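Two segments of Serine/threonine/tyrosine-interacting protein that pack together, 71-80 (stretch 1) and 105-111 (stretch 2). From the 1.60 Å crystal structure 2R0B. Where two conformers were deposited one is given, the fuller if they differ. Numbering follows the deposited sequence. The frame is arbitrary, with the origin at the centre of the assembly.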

ATOM      1  N   ASN A  71       8.595 -12.228  -4.147  1.00 16.43           N
ATOM      2  CA  ASN A  71       9.114 -11.751  -2.872  1.00 17.09           C
ATOM      3  C   ASN A  71       8.714 -10.302  -2.634  1.00 16.76           C
ATOM      4  O   ASN A  71       9.184  -9.379  -3.335  1.00 17.35           O
ATOM      5  CB  ASN A  71      10.643 -11.887  -2.862  1.00 17.04           C
ATOM      6  CG  ASN A  71      11.303 -11.355  -1.584  1.00 18.23           C
ATOM      7  OD1 ASN A  71      10.743 -10.539  -0.838  1.00 17.25           O
ATOM      8  ND2 ASN A  71      12.533 -11.820  -1.341  1.00 19.46           N
ATOM      9  N   ILE A  72       7.848 -10.092  -1.642  1.00 15.62           N
ATOM     10  CA  ILE A  72       7.537  -8.724  -1.183  1.00 15.33           C
ATOM     11  C   ILE A  72       8.134  -8.406   0.192  1.00 14.64           C
ATOM     12  O   ILE A  72       8.294  -7.244   0.527  1.00 13.35           O
ATOM     13  CB  ILE A  72       6.013  -8.431  -1.135  1.00 15.68           C
ATOM     14  CG1 ILE A  72       5.293  -9.338  -0.123  1.00 13.37           C
ATOM     15  CG2 ILE A  72       5.412  -8.510  -2.540  1.00 14.77           C
ATOM     16  CD1 ILE A  72       3.761  -9.033  -0.011  1.00 16.45           C
ATOM     17  N   ILE A  73       8.459  -9.421   0.991  1.00 13.76           N
ATOM     18  CA  ILE A  73       9.081  -9.164   2.305  1.00 15.31           C
ATOM     19  C   ILE A  73      10.367  -8.330   2.198  1.00 14.97           C
ATOM     20  O   ILE A  73      10.639  -7.495   3.060  1.00 14.60           O
ATOM     21  CB  ILE A  73       9.297 -10.480   3.106  1.00 14.23           C
ATOM     22  CG1 ILE A  73       9.740 -10.182   4.539  1.00 15.25           C
ATOM     23  CG2 ILE A  73      10.267 -11.411   2.371  1.00 17.10           C
ATOM     24  CD1 ILE A  73       9.840 -11.432   5.428  1.00 16.84           C
ATOM     25  N   ARG A  74      11.133  -8.526   1.116  1.00 15.46           N
ATOM     26  CA  ARG A  74      12.333  -7.710   0.897  1.00 15.67           C
ATOM     27  C   ARG A  74      12.078  -6.187   0.945  1.00 15.36           C
ATOM     28  O   ARG A  74      13.005  -5.417   1.234  1.00 15.76           O
ATOM     29  CB  ARG A  74      13.017  -8.089  -0.425  1.00 15.30           C
ATOM     30  CG  ARG A  74      12.148  -7.816  -1.658  1.00 17.58           C
ATOM     31  CD  ARG A  74      12.766  -8.338  -2.921  1.00 19.24           C
ATOM     32  NE  ARG A  74      11.779  -8.407  -3.988  1.00 20.79           N
ATOM     33  CZ  ARG A  74      12.016  -8.108  -5.265  1.00 23.77           C
ATOM     34  NH1 ARG A  74      13.214  -7.701  -5.664  1.00 23.56           N
ATOM     35  NH2 ARG A  74      11.039  -8.206  -6.153  1.00 24.94           N
ATOM     36  N   PHE A  75      10.838  -5.765   0.666  1.00 14.48           N
ATOM     37  CA  PHE A  75      10.517  -4.329   0.590  1.00 13.33           C
ATOM     38  C   PHE A  75       9.757  -3.798   1.822  1.00 13.06           C
ATOM     39  O   PHE A  75       9.565  -2.564   1.936  1.00 12.37           O
ATOM     40  CB  PHE A  75       9.705  -3.979  -0.682  1.00 13.03           C
ATOM     41  CG  PHE A  75      10.484  -4.092  -1.982  1.00 14.70           C
ATOM     42  CD1 PHE A  75      11.671  -3.389  -2.167  1.00 15.55           C
ATOM     43  CD2 PHE A  75      10.004  -4.881  -3.026  1.00 15.51           C
ATOM     44  CE1 PHE A  75      12.386  -3.523  -3.368  1.00 17.73           C
ATOM     45  CE2 PHE A  75      10.694  -5.004  -4.227  1.00 18.42           C
ATOM     46  CZ  PHE A  75      11.885  -4.317  -4.403  1.00 17.01           C
ATOM     47  N   PHE A  76       9.368  -4.674   2.756  1.00 13.00           N
ATOM     48  CA  PHE A  76       8.660  -4.195   3.946  1.00 13.16           C
ATOM     49  C   PHE A  76       9.416  -3.101   4.737  1.00 14.18           C
ATOM     50  O   PHE A  76       8.812  -2.120   5.107  1.00 14.19           O
ATOM     51  CB  PHE A  76       8.201  -5.350   4.857  1.00 13.46           C
ATOM     52  CG  PHE A  76       7.126  -6.227   4.236  1.00 13.49           C
ATOM     53  CD1 PHE A  76       6.315  -5.748   3.212  1.00 13.15           C
ATOM     54  CD2 PHE A  76       6.902  -7.508   4.707  1.00 13.32           C
ATOM     55  CE1 PHE A  76       5.309  -6.573   2.639  1.00 15.10           C
ATOM     56  CE2 PHE A  76       5.910  -8.331   4.146  1.00 13.22           C
ATOM     57  CZ  PHE A  76       5.110  -7.859   3.128  1.00 15.81           C
ATOM     58  N   PRO A  77      10.745  -3.270   4.984  1.00 14.56           N
ATOM     59  CA  PRO A  77      11.460  -2.192   5.682  1.00 14.92           C
ATOM     60  C   PRO A  77      11.418  -0.859   4.939  1.00 14.97           C
ATOM     61  O   PRO A  77      11.214   0.172   5.587  1.00 15.07           O
ATOM     62  CB  PRO A  77      12.902  -2.748   5.819  1.00 15.09           C
ATOM     63  CG  PRO A  77      12.679  -4.267   5.819  1.00 14.29           C
ATOM     64  CD  PRO A  77      11.621  -4.439   4.751  1.00 15.25           C
ATOM     65  N   MET A  78      11.533  -0.913   3.606  1.00 13.71           N
ATOM     66  CA  MET A  78      11.527   0.251   2.720  0.50 13.41           C
ATOM     67  C   MET A  78      10.202   0.998   2.836  1.00 13.56           C
ATOM     68  O   MET A  78      10.156   2.219   2.989  1.00 13.87           O
ATOM     69  CB  MET A  78      11.758  -0.236   1.271  0.50 13.62           C
ATOM     70  CG  MET A  78      11.707   0.816   0.141  0.50 13.73           C
ATOM     71  SD  MET A  78      12.125   0.154  -1.514  0.50 10.49           S
ATOM     72  CE  MET A  78      13.649  -0.755  -1.230  0.50 12.43           C
ATOM     73  N   THR A  79       9.103   0.250   2.737  1.00 13.04           N
ATOM     74  CA  THR A  79       7.793   0.908   2.729  1.00 13.91           C
ATOM     75  C   THR A  79       7.411   1.440   4.106  1.00 14.49           C
ATOM     76  O   THR A  79       6.794   2.501   4.207  1.00 16.12           O
ATOM     77  CB  THR A  79       6.689   0.021   2.132  1.00 13.80           C
ATOM     78  OG1 THR A  79       6.561  -1.166   2.918  1.00 14.36           O
ATOM     79  CG2 THR A  79       7.063  -0.337   0.684  1.00 13.82           C
ATOM     80  N   LYS A  80       7.812   0.732   5.157  1.00 16.10           N
ATOM     81  CA  LYS A  80       7.611   1.210   6.532  1.00 15.85           C
ATOM     82  C   LYS A  80       8.326   2.560   6.750  1.00 16.71           C
ATOM     83  O   LYS A  80       7.735   3.508   7.279  1.00 16.83           O
ATOM     84  CB  LYS A  80       8.102   0.154   7.530  1.00 16.14           C
ATOM     85  CG  LYS A  80       8.313   0.610   9.004  1.00 18.06           C
ATOM     86  CD  LYS A  80       7.033   0.776   9.801  1.00 19.45           C
ATOM     87  CE  LYS A  80       7.331   1.064  11.297  1.00 20.05           C
ATOM     88  NZ  LYS A  80       6.298   1.972  11.897  1.00 22.21           N
ATOM     89  N   ALA A 105      -2.703  -4.243  -0.705  1.00 13.39           N
ATOM     90  CA  ALA A 105      -3.253  -4.586   0.603  1.00 13.23           C
ATOM     91  C   ALA A 105      -2.180  -5.190   1.490  1.00 12.38           C
ATOM     92  O   ALA A 105      -2.100  -4.852   2.668  1.00 11.62           O
ATOM     93  CB  ALA A 105      -4.425  -5.552   0.481  1.00 13.04           C
ATOM     94  N   ALA A 106      -1.345  -6.080   0.940  1.00 12.70           N
ATOM     95  CA  ALA A 106      -0.304  -6.696   1.769  1.00 12.67           C
ATOM     96  C   ALA A 106       0.659  -5.651   2.363  1.00 12.90           C
ATOM     97  O   ALA A 106       1.049  -5.737   3.534  1.00 13.16           O
ATOM     98  CB  ALA A 106       0.470  -7.769   0.989  1.00 12.85           C
ATOM     99  N   PHE A 107       1.060  -4.664   1.561  1.00 13.01           N
ATOM    100  CA  PHE A 107       1.936  -3.611   2.050  1.00 13.77           C
ATOM    101  C   PHE A 107       1.281  -2.760   3.159  1.00 13.67           C
ATOM    102  O   PHE A 107       1.959  -2.362   4.113  1.00 14.01           O
ATOM    103  CB  PHE A 107       2.470  -2.757   0.881  1.00 14.15           C
ATOM    104  CG  PHE A 107       3.661  -3.375   0.213  1.00 13.05           C
ATOM    105  CD1 PHE A 107       4.928  -3.254   0.788  1.00 15.34           C
ATOM    106  CD2 PHE A 107       3.503  -4.173  -0.929  1.00 15.25           C
ATOM    107  CE1 PHE A 107       6.032  -3.866   0.189  1.00 15.74           C
ATOM    108  CE2 PHE A 107       4.595  -4.798  -1.517  1.00 15.64           C
ATOM    109  CZ  PHE A 107       5.864  -4.637  -0.960  1.00 16.06           C
ATOM    110  N   VAL A 108      -0.038  -2.551   3.068  1.00 13.54           N
ATOM    111  CA  VAL A 108      -0.722  -1.749   4.106  1.00 13.88           C
ATOM    112  C   VAL A 108      -0.825  -2.581   5.384  1.00 13.65           C
ATOM    113  O   VAL A 108      -0.670  -2.062   6.515  1.00 14.66           O
ATOM    114  CB  VAL A 108      -2.095  -1.239   3.602  1.00 13.84           C
ATOM    115  CG1 VAL A 108      -2.977  -0.795   4.760  1.00 13.41           C
ATOM    116  CG2 VAL A 108      -1.902  -0.074   2.575  1.00 14.63           C
ATOM    117  N   ILE A 109      -1.049  -3.884   5.204  1.00 12.62           N
ATOM    118  CA  ILE A 109      -1.135  -4.814   6.348  1.00 13.46           C
ATOM    119  C   ILE A 109       0.204  -4.909   7.071  1.00 13.95           C
ATOM    120  O   ILE A 109       0.245  -4.966   8.293  1.00 14.33           O
ATOM    121  CB  ILE A 109      -1.721  -6.199   5.942  1.00 12.82           C
ATOM    122  CG1 ILE A 109      -3.235  -6.024   5.646  1.00 13.66           C
ATOM    123  CG2 ILE A 109      -1.444  -7.279   7.046  1.00 13.49           C
ATOM    124  CD1 ILE A 109      -3.904  -7.098   4.754  1.00 13.92           C
ATOM    125  N   ALA A 110       1.304  -4.934   6.327  1.00 13.85           N
ATOM    126  CA  ALA A 110       2.610  -5.034   6.966  1.00 13.00           C
ATOM    127  C   ALA A 110       2.852  -3.830   7.873  1.00 13.72           C
ATOM    128  O   ALA A 110       3.327  -3.979   8.998  1.00 12.58           O
ATOM    129  CB  ALA A 110       3.706  -5.124   5.913  1.00 14.16           C
ATOM    130  N   TYR A 111       2.495  -2.647   7.367  1.00 11.96           N
ATOM    131  CA  TYR A 111       2.654  -1.413   8.110  1.00 13.53           C
ATOM    132  C   TYR A 111       1.819  -1.491   9.385  1.00 12.77           C
ATOM    133  O   TYR A 111       2.301  -1.133  10.462  1.00 13.17           O
ATOM    134  CB  TYR A 111       2.281  -0.181   7.256  1.00 13.37           C
ATOM    135  CG  TYR A 111       2.417   1.091   8.052  1.00 13.72           C
ATOM    136  CD1 TYR A 111       3.667   1.700   8.238  1.00 13.45           C
ATOM    137  CD2 TYR A 111       1.316   1.622   8.714  1.00 15.16           C
ATOM    138  CE1 TYR A 111       3.795   2.853   9.015  1.00 13.11           C
ATOM    139  CE2 TYR A 111       1.433   2.763   9.500  1.00 14.97           C
ATOM    140  CZ  TYR A 111       2.662   3.371   9.637  1.00 14.62           C
ATOM    141  OH  TYR A 111       2.724   4.475  10.449  1.00 17.43           O
TER
HETATM  142  O   HOH W   1       4.498  -1.293   4.679  1.00 16.59           O

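Phe107 lies at the centre of this contact, and more of its surface is covered by the opposing stretch than that of any other residue here. Its CA-to-CB bond points sideways, but the end of the ring comes nearer to stretch 1, a span that a long, flat side chain can cover. Phe76 meets it in an offset edge-to-face arrangement: the edge of Phe76 is directed at the face of Phe107, with centroids 5.2 Å apart and planes at 78°. Phe76 CD1 comes within 3.6 Å of Phe107 CE1. Such a geometry sets the slightly positive hydrogens of one ring against the electron-rich face of the other.

The face of Phe76 is used as well. Ala110 CB sits 3.8 Å from the centroid of the Phe76 ring and only 10° off its normal, a CH-pi contact. A methyl group suits this place because it lets the ring lie close to the helix backbone. Ala106, one turn earlier, likewise points toward stretch 1, and its CB packs 3.7 Å from Ile72 CD1. The branched Ile72 also serves Phe107, its CB lying 3.8 Å from Phe107 CZ. At the edge of the Phe107 ring, Phe75 CB approaches CE1 of Phe107 to 3.8 Å, while the Phe75 ring leads away.

Farther out, Lys80 lays its aliphatic portion beside Tyr111, with Lys80 CD 3.8 Å from Tyr111 CD1; Lys80 NZ and Tyr111 OH find hydrogen bonds elsewhere in the structure.

No direct hydrogen bond joins the stretches. Thr79 supplies the polar link through water: its OG1 lies near the edge of the Phe107 ring, 3.4 Å from Phe107 CD1, and hydrogen-bonds water 1 at 2.7 Å from OG1 to the water oxygen. That water donates to Phe107 O, 2.8 Å from its oxygen. Threonine's small hydroxyl thus fits against the ring while bridging to the backbone of the same phenylalanine.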